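Local atomic coordinates of thiosulfate reductase (PDB entry 2VPZ), a protein that probably works as an oxidoreductase, binding two molybdopterin guanine dinucleotides, a molybdenum atom and a [4Fe-4S] cluster. Residues A[267-272]-A[351-356]; A[668-671]-A[675-678]; A[691-696]-A[739-744]. All coordinates share one frame; numbering follows the deposited sequence.

Overall arrangement
Contact 1 stands apart from the other two, its centre 45 Å from that of contact 2 and 40 Å from that of contact 3. It is a buried meeting of two helix ends, purely apolar across its interface. Contacts 2 and 3 have centres 9 Å apart and share one mixed sheet, in which strands 666-671 and 738-744 are neighbours. Contact 2 joins adjacent strands through backbone hydrogen bonds and runs from buried residues to the exposed Lys676. Contact 3 has no hydrogen bond between its segments, because another strand intervenes; there, largely buried aliphatic side chains reach across and touch by their methyl groups.

Contact 1. Residues A[267-272]-A[351-356]; sequences VLIYED and NVLLGN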
ATOM      1  N   VAL A 267     -37.437  -7.134 -17.917  1.00 55.60           N
ATOM      2  CA  VAL A 267     -36.385  -8.144 -18.115  1.00 54.44           C
ATOM      3  C   VAL A 267     -36.616  -9.468 -17.333  1.00 55.41           C
ATOM      4  O   VAL A 267     -36.366 -10.541 -17.863  1.00 55.80           O
ATOM      5  CB  VAL A 267     -34.915  -7.594 -17.834  1.00 52.97           C
ATOM      6  CG1 VAL A 267     -33.873  -8.725 -18.009  1.00 51.86           C
ATOM      7  CG2 VAL A 267     -34.590  -6.426 -18.792  1.00 52.25           C
ATOM      8  N   LEU A 268     -37.126  -9.402 -16.103  1.00 56.28           N
ATOM      9  CA  LEU A 268     -37.417 -10.607 -15.301  1.00 58.19           C
ATOM     10  C   LEU A 268     -38.654 -11.385 -15.832  1.00 60.07           C
ATOM     11  O   LEU A 268     -38.734 -12.615 -15.693  1.00 60.50           O
ATOM     12  CB  LEU A 268     -37.594 -10.267 -13.798  1.00 57.43           C
ATOM     13  CG  LEU A 268     -36.545  -9.410 -13.058  1.00 55.74           C
ATOM     14  CD1 LEU A 268     -37.110  -8.903 -11.708  1.00 55.41           C
ATOM     15  CD2 LEU A 268     -35.240 -10.205 -12.858  1.00 54.75           C
ATOM     16  N   ILE A 269     -39.627 -10.685 -16.414  1.00 61.32           N
ATOM     17  CA  ILE A 269     -40.810 -11.338 -16.979  1.00 61.84           C
ATOM     18  C   ILE A 269     -40.506 -11.886 -18.401  1.00 62.45           C
ATOM     19  O   ILE A 269     -40.686 -13.078 -18.661  1.00 63.17           O
ATOM     20  CB  ILE A 269     -42.091 -10.351 -17.027  1.00 61.87           C
ATOM     21  CG1 ILE A 269     -42.706 -10.187 -15.636  1.00 61.38           C
ATOM     22  CG2 ILE A 269     -43.151 -10.899 -18.016  1.00 61.73           C
ATOM     23  CD1 ILE A 269     -43.759  -9.053 -15.507  1.00 61.41           C
ATOM     24  N   TYR A 270     -39.986 -11.043 -19.292  1.00 63.15           N
ATOM     25  CA  TYR A 270     -39.672 -11.426 -20.680  1.00 63.69           C
ATOM     26  C   TYR A 270     -38.445 -12.303 -20.973  1.00 63.60           C
ATOM     27  O   TYR A 270     -38.367 -12.935 -22.021  1.00 64.12           O
ATOM     28  CB  TYR A 270     -39.668 -10.203 -21.609  1.00 65.13           C
ATOM     29  CG  TYR A 270     -41.053  -9.699 -21.958  1.00 67.18           C
ATOM     30  CD1 TYR A 270     -41.881  -9.154 -20.970  1.00 68.16           C
ATOM     31  CD2 TYR A 270     -41.554  -9.785 -23.265  1.00 68.02           C
ATOM     32  CE1 TYR A 270     -43.178  -8.706 -21.261  1.00 69.19           C
ATOM     33  CE2 TYR A 270     -42.854  -9.339 -23.574  1.00 68.82           C
ATOM     34  CZ  TYR A 270     -43.661  -8.801 -22.564  1.00 69.52           C
ATOM     35  OH  TYR A 270     -44.934  -8.363 -22.840  1.00 70.91           O
ATOM     36  N   GLU A 271     -37.460 -12.308 -20.078  1.00 63.40           N
ATOM     37  CA  GLU A 271     -36.314 -13.166 -20.289  1.00 63.58           C
ATOM     38  C   GLU A 271     -36.553 -14.424 -19.481  1.00 64.37           C
ATOM     39  O   GLU A 271     -35.706 -15.323 -19.409  1.00 64.09           O
ATOM     40  CB  GLU A 271     -34.991 -12.519 -19.915  1.00 63.25           C
ATOM     41  CG  GLU A 271     -34.356 -11.704 -21.020  1.00 62.88           C
ATOM     42  CD  GLU A 271     -32.947 -11.283 -20.675  1.00 63.62           C
ATOM     43  OE1 GLU A 271     -32.387 -11.897 -19.743  1.00 63.96           O
ATOM     44  OE2 GLU A 271     -32.408 -10.364 -21.324  1.00 63.84           O
ATOM     45  N   ASP A 272     -37.707 -14.454 -18.838  1.00 66.05           N
ATOM     46  CA  ASP A 272     -38.144 -15.612 -18.071  1.00 67.82           C
ATOM     47  C   ASP A 272     -37.212 -15.958 -16.892  1.00 67.76           C
ATOM     48  O   ASP A 272     -36.830 -17.121 -16.720  1.00 67.86           O
ATOM     49  CB  ASP A 272     -38.242 -16.780 -19.059  1.00 70.11           C
ATOM     50  CG  ASP A 272     -38.976 -17.994 -18.508  1.00 72.09           C
ATOM     51  OD1 ASP A 272     -40.081 -17.801 -17.957  1.00 72.88           O
ATOM     52  OD2 ASP A 272     -38.441 -19.111 -18.656  1.00 73.44           O
ATOM     53  N   ASN A 351     -39.529  -7.138  -6.085  1.00 48.64           N
ATOM     54  CA  ASN A 351     -39.242  -7.984  -4.918  1.00 49.08           C
ATOM     55  C   ASN A 351     -40.113  -9.261  -4.945  1.00 49.56           C
ATOM     56  O   ASN A 351     -39.633 -10.366  -4.638  1.00 49.08           O
ATOM     57  CB  ASN A 351     -39.414  -7.207  -3.597  1.00 49.59           C
ATOM     58  CG  ASN A 351     -38.262  -6.250  -3.324  1.00 48.80           C
ATOM     59  OD1 ASN A 351     -37.123  -6.678  -3.171  1.00 49.46           O
ATOM     60  ND2 ASN A 351     -38.552  -4.953  -3.284  1.00 48.89           N
ATOM     61  N   VAL A 352     -41.377  -9.102  -5.325  1.00 49.25           N
ATOM     62  CA  VAL A 352     -42.320 -10.211  -5.447  1.00 49.29           C
ATOM     63  C   VAL A 352     -41.843 -11.203  -6.540  1.00 48.96           C
ATOM     64  O   VAL A 352     -41.752 -12.411  -6.282  1.00 48.86           O
ATOM     65  CB  VAL A 352     -43.772  -9.669  -5.749  1.00 48.64           C
ATOM     66  CG1 VAL A 352     -44.643 -10.749  -6.384  1.00 50.01           C
ATOM     67  CG2 VAL A 352     -44.422  -9.198  -4.450  1.00 49.46           C
ATOM     68  N   LEU A 353     -41.502 -10.682  -7.726  1.00 49.19           N
ATOM     69  CA  LEU A 353     -40.990 -11.452  -8.884  1.00 49.22           C
ATOM     70  C   LEU A 353     -39.689 -12.237  -8.570  1.00 49.91           C
ATOM     71  O   LEU A 353     -39.332 -13.198  -9.270  1.00 50.25           O
ATOM     72  CB  LEU A 353     -40.738 -10.529 -10.110  1.00 48.47           C
ATOM     73  CG  LEU A 353     -41.878  -9.901 -10.937  1.00 49.12           C
ATOM     74  CD1 LEU A 353     -41.288  -9.215 -12.173  1.00 48.27           C
ATOM     75  CD2 LEU A 353     -42.897 -10.961 -11.397  1.00 47.48           C
ATOM     76  N   LEU A 354     -38.977 -11.805  -7.534  1.00 49.90           N
ATOM     77  CA  LEU A 354     -37.744 -12.448  -7.102  1.00 48.96           C
ATOM     78  C   LEU A 354     -38.043 -13.539  -6.034  1.00 49.12           C
ATOM     79  O   LEU A 354     -37.184 -14.371  -5.746  1.00 50.06           O
ATOM     80  CB  LEU A 354     -36.716 -11.399  -6.580  1.00 47.89           C
ATOM     81  CG  LEU A 354     -35.988 -10.469  -7.578  1.00 47.00           C
ATOM     82  CD1 LEU A 354     -35.306  -9.309  -6.810  1.00 46.86           C
ATOM     83  CD2 LEU A 354     -34.951 -11.249  -8.434  1.00 44.56           C
ATOM     84  N   GLY A 355     -39.264 -13.532  -5.497  1.00 49.84           N
ATOM     85  CA  GLY A 355     -39.731 -14.467  -4.476  1.00 50.65           C
ATOM     86  C   GLY A 355     -39.155 -14.244  -3.081  1.00 52.21           C
ATOM     87  O   GLY A 355     -39.065 -15.186  -2.279  1.00 53.21           O
ATOM     88  N   ASN A 356     -38.791 -13.006  -2.753  1.00 51.84           N
ATOM     89  CA  ASN A 356     -38.163 -12.727  -1.458  1.00 50.74           C
ATOM     90  C   ASN A 356     -38.994 -12.356  -0.231  1.00 51.45           C
ATOM     91  O   ASN A 356     -38.478 -12.381   0.882  1.00 51.74           O
ATOM     92  CB  ASN A 356     -37.031 -11.673  -1.620  1.00 49.67           C
ATOM     93  CG  ASN A 356     -37.520 -10.291  -2.140  1.00 48.62           C
ATOM     94  OD1 ASN A 356     -38.654  -9.868  -1.890  1.00 47.14           O
ATOM     95  ND2 ASN A 356     -36.632  -9.579  -2.847  1.00 47.48           N
TER
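One methyl group of Leu353, CD1, makes the apolar contact with Ile269 and Leu268. Its closest approach is to CG1 of Ile269, 3.9 Å from Leu353 CD1, and the two side chains cross at about a right angle. Leu268 offers the root of its side chain: its CB is 4.2 Å from Leu353 CD1. With CG anti to its own carbonyl carbon (chi1 -72°), Leu353 reaches outward from its helix into the angle between the two neighbours. Branched aliphatic residues suit such a buried place, filling it without polar atoms that would need partners. Beyond Leu353, Ile269 also packs on Leu289 of helix 287-292 and Leu268 on Ala320 of helix 309-320.

The meeting joins the last turns of helices 257-270 and 341-354 in the alpha/beta part of the protein, where the parallel sheet has the strand order 3-2-1-4. Each helix follows an outer strand of that sheet, 248-250 and 326-327 respectively.

Backbone bonds close both helices in Schellman motifs. At the second, Gly355 N bonds to Val352 O at 2.8 Å, while the outer bond from Asn356 N to Asn351 O is weak. The positive phi of Gly355 (73°) is one that glycine adopts readily. Asp272 takes the matching position in the other helix, and its exposed carboxylate pairs with Lys276.

A side-chain hydrogen bond links two asparagines at the end of helix 341-354. Asn356 ND2 donates to Asn351 OD1 over 3.0 Å, meeting a lone pair in the carbonyl plane with an N-H...O angle of 158°. Leu328 N is a second donor to this buried oxygen, and Asn356 ND2 also bonds to Ala326 O, so the two asparagines tie the helix end to the chain around strand 326-327.

Contact 2. Residues A[668-671]-A[675-678]; sequences MLVN and VKEG
Met668 folds its thioether back over the opposite strand, setting its CE methyl 3.5 Å from Gly678 N, against the peptide that links Glu677 to Gly678. Bends at chi2 and chi3 (-65° and -63°) curl the flexible chain into this place, and CE also touches Lys676 CB at 3.8 Å.

The tight centre is backbone: Glu677 N donates to Leu669 O at 2.9 Å and Asn671 N to Val675 O at 3.0 Å. Each of these carbonyls also receives a CA-H...O contact, from Lys676 and Val670 in turn. Strands 666-671 and 676-683 thus form an antiparallel beta hairpin within the family's dinucleotide-binding domain, of the double-psi barrel clan. Leu669 and Glu677 share one face, where the carboxylate of Glu677 is held by Ser715 N and Lys702. On the other, Val670 and Lys676 lie side by side, Val670 CG2 3.8 Å from Lys676 CG. Asn671, also buried, crosses Val675 obliquely, its CG wedged between backbone N and carbonyl carbon (chi1 69°), and packs on Thr721 as well. With an alanine here the amide would be gone, which would probably open a gap between Val675 and Thr721.

The solvent side belongs to the exposed Lys676, whose long chain carries its ammonium on to Glu742, and to the partly exposed Val675 at the hairpin's turn.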
ATOM      1  N   MET A 668     -25.176  32.680  -2.143  1.00 35.50           N
ATOM      2  CA  MET A 668     -26.601  32.707  -1.724  1.00 35.60           C
ATOM      3  C   MET A 668     -27.304  31.754  -2.708  1.00 35.79           C
ATOM      4  O   MET A 668     -26.926  31.690  -3.886  1.00 35.06           O
ATOM      5  CB  MET A 668     -27.294  34.080  -1.906  1.00 36.48           C
ATOM      6  CG  MET A 668     -26.766  35.262  -1.120  1.00 37.43           C
ATOM      7  SD  MET A 668     -26.970  35.071   0.700  1.00 40.17           S
ATOM      8  CE  MET A 668     -28.783  34.998   0.880  1.00 38.47           C
ATOM      9  N   LEU A 669     -28.300  31.017  -2.220  1.00 35.77           N
ATOM     10  CA  LEU A 669     -29.116  30.151  -3.096  1.00 36.36           C
ATOM     11  C   LEU A 669     -30.460  30.919  -3.335  1.00 36.34           C
ATOM     12  O   LEU A 669     -31.128  31.350  -2.395  1.00 36.21           O
ATOM     13  CB  LEU A 669     -29.408  28.764  -2.439  1.00 34.94           C
ATOM     14  CG  LEU A 669     -28.152  27.929  -2.149  1.00 35.28           C
ATOM     15  CD1 LEU A 669     -28.515  26.706  -1.305  1.00 34.55           C
ATOM     16  CD2 LEU A 669     -27.430  27.500  -3.456  1.00 33.91           C
ATOM     17  N   VAL A 670     -30.796  31.123  -4.606  1.00 36.36           N
ATOM     18  CA  VAL A 670     -32.036  31.821  -4.949  1.00 38.39           C
ATOM     19  C   VAL A 670     -32.942  30.825  -5.731  1.00 39.57           C
ATOM     20  O   VAL A 670     -32.475  30.177  -6.676  1.00 40.13           O
ATOM     21  CB  VAL A 670     -31.727  33.122  -5.823  1.00 38.23           C
ATOM     22  CG1 VAL A 670     -32.959  34.053  -5.841  1.00 35.86           C
ATOM     23  CG2 VAL A 670     -30.489  33.871  -5.234  1.00 37.49           C
ATOM     24  N   ASN A 671     -34.196  30.649  -5.322  1.00 40.18           N
ATOM     25  CA  ASN A 671     -35.056  29.701  -6.037  1.00 43.33           C
ATOM     26  C   ASN A 671     -35.840  30.348  -7.199  1.00 44.16           C
ATOM     27  O   ASN A 671     -35.770  31.563  -7.389  1.00 44.88           O
ATOM     28  CB  ASN A 671     -35.995  28.873  -5.088  1.00 42.13           C
ATOM     29  CG  ASN A 671     -37.107  29.706  -4.422  1.00 40.89           C
ATOM     30  OD1 ASN A 671     -37.908  29.160  -3.635  1.00 41.80           O
ATOM     31  ND2 ASN A 671     -37.169  30.994  -4.730  1.00 39.25           N
ATOM     32  N   VAL A 675     -36.845  33.608  -3.596  1.00 42.81           N
ATOM     33  CA  VAL A 675     -36.428  33.478  -2.199  1.00 41.46           C
ATOM     34  C   VAL A 675     -34.910  33.136  -2.128  1.00 42.17           C
ATOM     35  O   VAL A 675     -34.417  32.238  -2.844  1.00 41.60           O
ATOM     36  CB  VAL A 675     -37.283  32.395  -1.385  1.00 40.45           C
ATOM     37  CG1 VAL A 675     -36.817  32.323   0.070  1.00 38.70           C
ATOM     38  CG2 VAL A 675     -38.789  32.758  -1.434  1.00 38.77           C
ATOM     39  N   LYS A 676     -34.174  33.911  -1.312  1.00 42.16           N
ATOM     40  CA  LYS A 676     -32.721  33.794  -1.055  1.00 42.21           C
ATOM     41  C   LYS A 676     -32.465  33.075   0.273  1.00 42.31           C
ATOM     42  O   LYS A 676     -33.157  33.359   1.253  1.00 41.11           O
ATOM     43  CB  LYS A 676     -32.063  35.178  -0.942  1.00 41.47           C
ATOM     44  CG  LYS A 676     -31.549  35.812  -2.197  1.00 43.67           C
ATOM     45  CD  LYS A 676     -31.648  37.335  -2.090  1.00 46.04           C
ATOM     46  CE  LYS A 676     -31.204  38.042  -3.365  1.00 47.65           C
ATOM     47  NZ  LYS A 676     -29.708  38.188  -3.455  1.00 49.85           N
ATOM     48  N   GLU A 677     -31.475  32.189   0.323  1.00 41.67           N
ATOM     49  CA  GLU A 677     -31.154  31.522   1.582  1.00 42.70           C
ATOM     50  C   GLU A 677     -29.689  31.764   2.072  1.00 43.26           C
ATOM     51  O   GLU A 677     -28.723  31.357   1.406  1.00 42.64           O
ATOM     52  CB  GLU A 677     -31.550  30.018   1.550  1.00 43.01           C
ATOM     53  CG  GLU A 677     -32.853  29.734   2.339  1.00 42.10           C
ATOM     54  CD  GLU A 677     -32.748  30.189   3.800  1.00 44.06           C
ATOM     55  OE1 GLU A 677     -31.852  29.658   4.493  1.00 44.82           O
ATOM     56  OE2 GLU A 677     -33.520  31.070   4.235  1.00 44.72           O
ATOM     57  N   GLY A 678     -29.616  32.501   3.202  1.00 45.11           N
ATOM     58  CA  GLY A 678     -28.395  32.915   3.922  1.00 44.12           C
ATOM     59  C   GLY A 678     -27.116  32.382   3.321  1.00 43.07           C
ATOM     60  O   GLY A 678     -27.219  31.261   2.789  1.00 43.46           O
TER

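Contact 3. Residues A[691-696]-A[739-744]; sequences DCVYIV and VRLEKA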
ATOM      1  N   ASP A 691     -26.652  18.641 -13.443  1.00 41.77           N
ATOM      2  CA  ASP A 691     -28.125  18.888 -13.336  1.00 41.41           C
ATOM      3  C   ASP A 691     -28.541  19.352 -11.947  1.00 41.36           C
ATOM      4  O   ASP A 691     -29.682  19.785 -11.725  1.00 39.99           O
ATOM      5  CB  ASP A 691     -28.978  17.623 -13.265  1.00 44.41           C
ATOM      6  CG  ASP A 691     -28.961  16.763 -14.476  1.00 45.51           C
ATOM      7  OD1 ASP A 691     -29.240  17.276 -15.556  1.00 48.74           O
ATOM      8  OD2 ASP A 691     -28.753  15.548 -14.298  1.00 48.12           O
ATOM      9  N   CYS A 692     -27.690  19.026 -10.992  1.00 41.96           N
ATOM     10  CA  CYS A 692     -28.018  19.162  -9.605  1.00 42.35           C
ATOM     11  C   CYS A 692     -27.093  19.874  -8.717  1.00 40.14           C
ATOM     12  O   CYS A 692     -25.942  20.143  -9.053  1.00 41.65           O
ATOM     13  CB  CYS A 692     -28.237  17.751  -9.012  1.00 45.19           C
ATOM     14  SG  CYS A 692     -29.437  16.670  -9.781  1.00 50.07           S
ATOM     15  N   VAL A 693     -27.626  20.069  -7.523  1.00 37.27           N
ATOM     16  CA  VAL A 693     -26.979  20.711  -6.402  1.00 35.36           C
ATOM     17  C   VAL A 693     -27.617  20.021  -5.147  1.00 35.00           C
ATOM     18  O   VAL A 693     -28.772  19.574  -5.171  1.00 36.29           O
ATOM     19  CB  VAL A 693     -27.226  22.289  -6.516  1.00 33.92           C
ATOM     20  CG1 VAL A 693     -27.871  22.855  -5.280  1.00 32.83           C
ATOM     21  CG2 VAL A 693     -25.886  22.997  -6.836  1.00 33.72           C
ATOM     22  N   TYR A 694     -26.843  19.881  -4.082  1.00 33.29           N
ATOM     23  CA  TYR A 694     -27.265  19.180  -2.861  1.00 32.37           C
ATOM     24  C   TYR A 694     -26.860  19.931  -1.557  1.00 31.14           C
ATOM     25  O   TYR A 694     -25.773  20.514  -1.513  1.00 31.78           O
ATOM     26  CB  TYR A 694     -26.612  17.765  -2.868  1.00 32.70           C
ATOM     27  CG  TYR A 694     -26.756  16.931  -1.590  1.00 31.90           C
ATOM     28  CD1 TYR A 694     -27.869  16.117  -1.383  1.00 31.35           C
ATOM     29  CD2 TYR A 694     -25.789  16.995  -0.568  1.00 30.39           C
ATOM     30  CE1 TYR A 694     -28.043  15.376  -0.189  1.00 30.03           C
ATOM     31  CE2 TYR A 694     -25.946  16.261   0.637  1.00 29.56           C
ATOM     32  CZ  TYR A 694     -27.083  15.450   0.818  1.00 31.32           C
ATOM     33  OH  TYR A 694     -27.268  14.724   1.979  1.00 29.75           O
ATOM     34  N   ILE A 695     -27.731  19.977  -0.545  1.00 30.38           N
ATOM     35  CA  ILE A 695     -27.412  20.573   0.771  1.00 29.17           C
ATOM     36  C   ILE A 695     -28.077  19.724   1.871  1.00 29.12           C
ATOM     37  O   ILE A 695     -29.117  19.103   1.628  1.00 30.93           O
ATOM     38  CB  ILE A 695     -27.905  22.076   0.951  1.00 28.65           C
ATOM     39  CG1 ILE A 695     -29.420  22.172   0.836  1.00 27.63           C
ATOM     40  CG2 ILE A 695     -27.150  23.008  -0.037  1.00 27.87           C
ATOM     41  CD1 ILE A 695     -30.038  23.535   1.298  1.00 26.73           C
ATOM     42  N   VAL A 696     -27.474  19.635   3.056  1.00 27.58           N
ATOM     43  CA  VAL A 696     -28.081  18.887   4.159  1.00 25.61           C
ATOM     44  C   VAL A 696     -29.241  19.730   4.758  1.00 26.58           C
ATOM     45  O   VAL A 696     -29.069  20.936   4.982  1.00 27.60           O
ATOM     46  CB  VAL A 696     -27.028  18.539   5.271  1.00 25.93           C
ATOM     47  CG1 VAL A 696     -27.738  18.120   6.596  1.00 24.32           C
ATOM     48  CG2 VAL A 696     -26.074  17.415   4.775  1.00 21.30           C
ATOM     49  N   VAL A 739     -32.910  25.876  -7.976  1.00 35.42           N
ATOM     50  CA  VAL A 739     -32.148  26.909  -7.312  1.00 35.32           C
ATOM     51  C   VAL A 739     -30.923  27.346  -8.150  1.00 35.86           C
ATOM     52  O   VAL A 739     -30.390  26.534  -8.919  1.00 34.83           O
ATOM     53  CB  VAL A 739     -31.700  26.330  -5.928  1.00 35.95           C
ATOM     54  CG1 VAL A 739     -30.342  25.640  -6.056  1.00 35.95           C
ATOM     55  CG2 VAL A 739     -31.730  27.396  -4.864  1.00 36.61           C
ATOM     56  N   ARG A 740     -30.518  28.619  -8.056  1.00 35.71           N
ATOM     57  CA  ARG A 740     -29.319  29.113  -8.750  1.00 35.98           C
ATOM     58  C   ARG A 740     -28.377  29.773  -7.715  1.00 36.11           C
ATOM     59  O   ARG A 740     -28.830  30.212  -6.651  1.00 37.00           O
ATOM     60  CB  ARG A 740     -29.666  30.077  -9.870  1.00 37.37           C
ATOM     61  CG  ARG A 740     -30.159  31.351  -9.340  1.00 40.16           C
ATOM     62  CD  ARG A 740     -30.797  32.190 -10.377  1.00 41.30           C
ATOM     63  NE  ARG A 740     -30.469  33.538 -10.011  1.00 44.69           N
ATOM     64  CZ  ARG A 740     -31.317  34.384  -9.480  1.00 46.63           C
ATOM     65  NH1 ARG A 740     -32.558  33.995  -9.285  1.00 48.96           N
ATOM     66  NH2 ARG A 740     -30.918  35.599  -9.097  1.00 46.78           N
ATOM     67  N   LEU A 741     -27.077  29.825  -8.010  1.00 37.50           N
ATOM     68  CA  LEU A 741     -26.081  30.363  -7.080  1.00 38.95           C
ATOM     69  C   LEU A 741     -25.530  31.755  -7.442  1.00 41.22           C
ATOM     70  O   LEU A 741     -25.124  31.999  -8.577  1.00 42.45           O
ATOM     71  CB  LEU A 741     -24.923  29.358  -6.870  1.00 36.36           C
ATOM     72  CG  LEU A 741     -24.812  27.860  -7.221  1.00 36.03           C
ATOM     73  CD1 LEU A 741     -23.645  27.367  -6.354  1.00 34.79           C
ATOM     74  CD2 LEU A 741     -26.069  26.976  -6.977  1.00 35.12           C
ATOM     75  N   GLU A 742     -25.498  32.638  -6.447  1.00 42.76           N
ATOM     76  CA  GLU A 742     -25.071  34.031  -6.567  1.00 44.00           C
ATOM     77  C   GLU A 742     -23.906  34.276  -5.585  1.00 44.27           C
ATOM     78  O   GLU A 742     -24.067  34.053  -4.387  1.00 44.10           O
ATOM     79  CB  GLU A 742     -26.289  34.903  -6.225  1.00 45.25           C
ATOM     80  CG  GLU A 742     -26.179  36.427  -6.329  1.00 48.44           C
ATOM     81  CD  GLU A 742     -27.497  37.136  -5.947  1.00 50.15           C
ATOM     82  OE1 GLU A 742     -27.648  37.535  -4.765  1.00 50.64           O
ATOM     83  OE2 GLU A 742     -28.376  37.263  -6.842  1.00 50.17           O
ATOM     84  N   LYS A 743     -22.745  34.704  -6.084  1.00 45.18           N
ATOM     85  CA  LYS A 743     -21.559  34.973  -5.248  1.00 45.86           C
ATOM     86  C   LYS A 743     -21.891  35.884  -4.036  1.00 46.24           C
ATOM     87  O   LYS A 743     -22.544  36.920  -4.178  1.00 45.47           O
ATOM     88  CB  LYS A 743     -20.431  35.601  -6.090  1.00 47.83           C
ATOM     89  CG  LYS A 743     -19.038  34.918  -6.008  1.00 50.67           C
ATOM     90  CD  LYS A 743     -18.516  34.667  -4.574  1.00 52.50           C
ATOM     91  CE  LYS A 743     -16.969  34.759  -4.481  1.00 53.28           C
ATOM     92  NZ  LYS A 743     -16.229  34.860  -5.805  1.00 54.47           N
ATOM     93  N   ALA A 744     -21.429  35.498  -2.850  1.00 46.68           N
ATOM     94  CA  ALA A 744     -21.699  36.239  -1.619  1.00 47.33           C
ATOM     95  C   ALA A 744     -20.423  36.377  -0.776  1.00 48.49           C
ATOM     96  O   ALA A 744     -19.426  35.739  -1.089  1.00 46.89           O
ATOM     97  CB  ALA A 744     -22.805  35.501  -0.807  1.00 45.07           C
TER
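Within the beta domain, whose family belongs to the double-psi barrel clan, Val693 reaches across to Val739 and Leu741, two residues of a strand that is not its neighbour in the sheet. The contact is wholly aliphatic. Val693 uses both of its branches: CG1 lies 3.8 Å from Val739 CG1, while CG2 lies 4.0 Å from Leu741 CD2. The fork of the valine is thereby shared between two partners placed two residues apart, on the same side of strand 738-744. Their approaches differ, since Val693 and Val739 cross at about a right angle, whereas Val693 and Leu741 slide past each other in opposite directions. Leu741 has its CG nearly eclipsing its backbone N (chi1 -14°), an unusual setting from which CD2 comes up to the valine. Compact beta-branched residues suit positions of this kind, and the longer leucine spans the wider part of the gap.

Arg740, between the two partners in sequence, points away from Val693, and its guanidinium makes a long ion pair with Glu742, which has Lys676 as its closer partner.

Strand 619-624 lies between the two strands in the sheet, bonding to Val693 through Arg620 and Leu622. Along its other edge strand 692-696 bonds to strand 648-650, Tyr694 with Trp650, and Val693 packs on Val649, while Val739 and Leu741 also rest on Leu669 of strand 666-671.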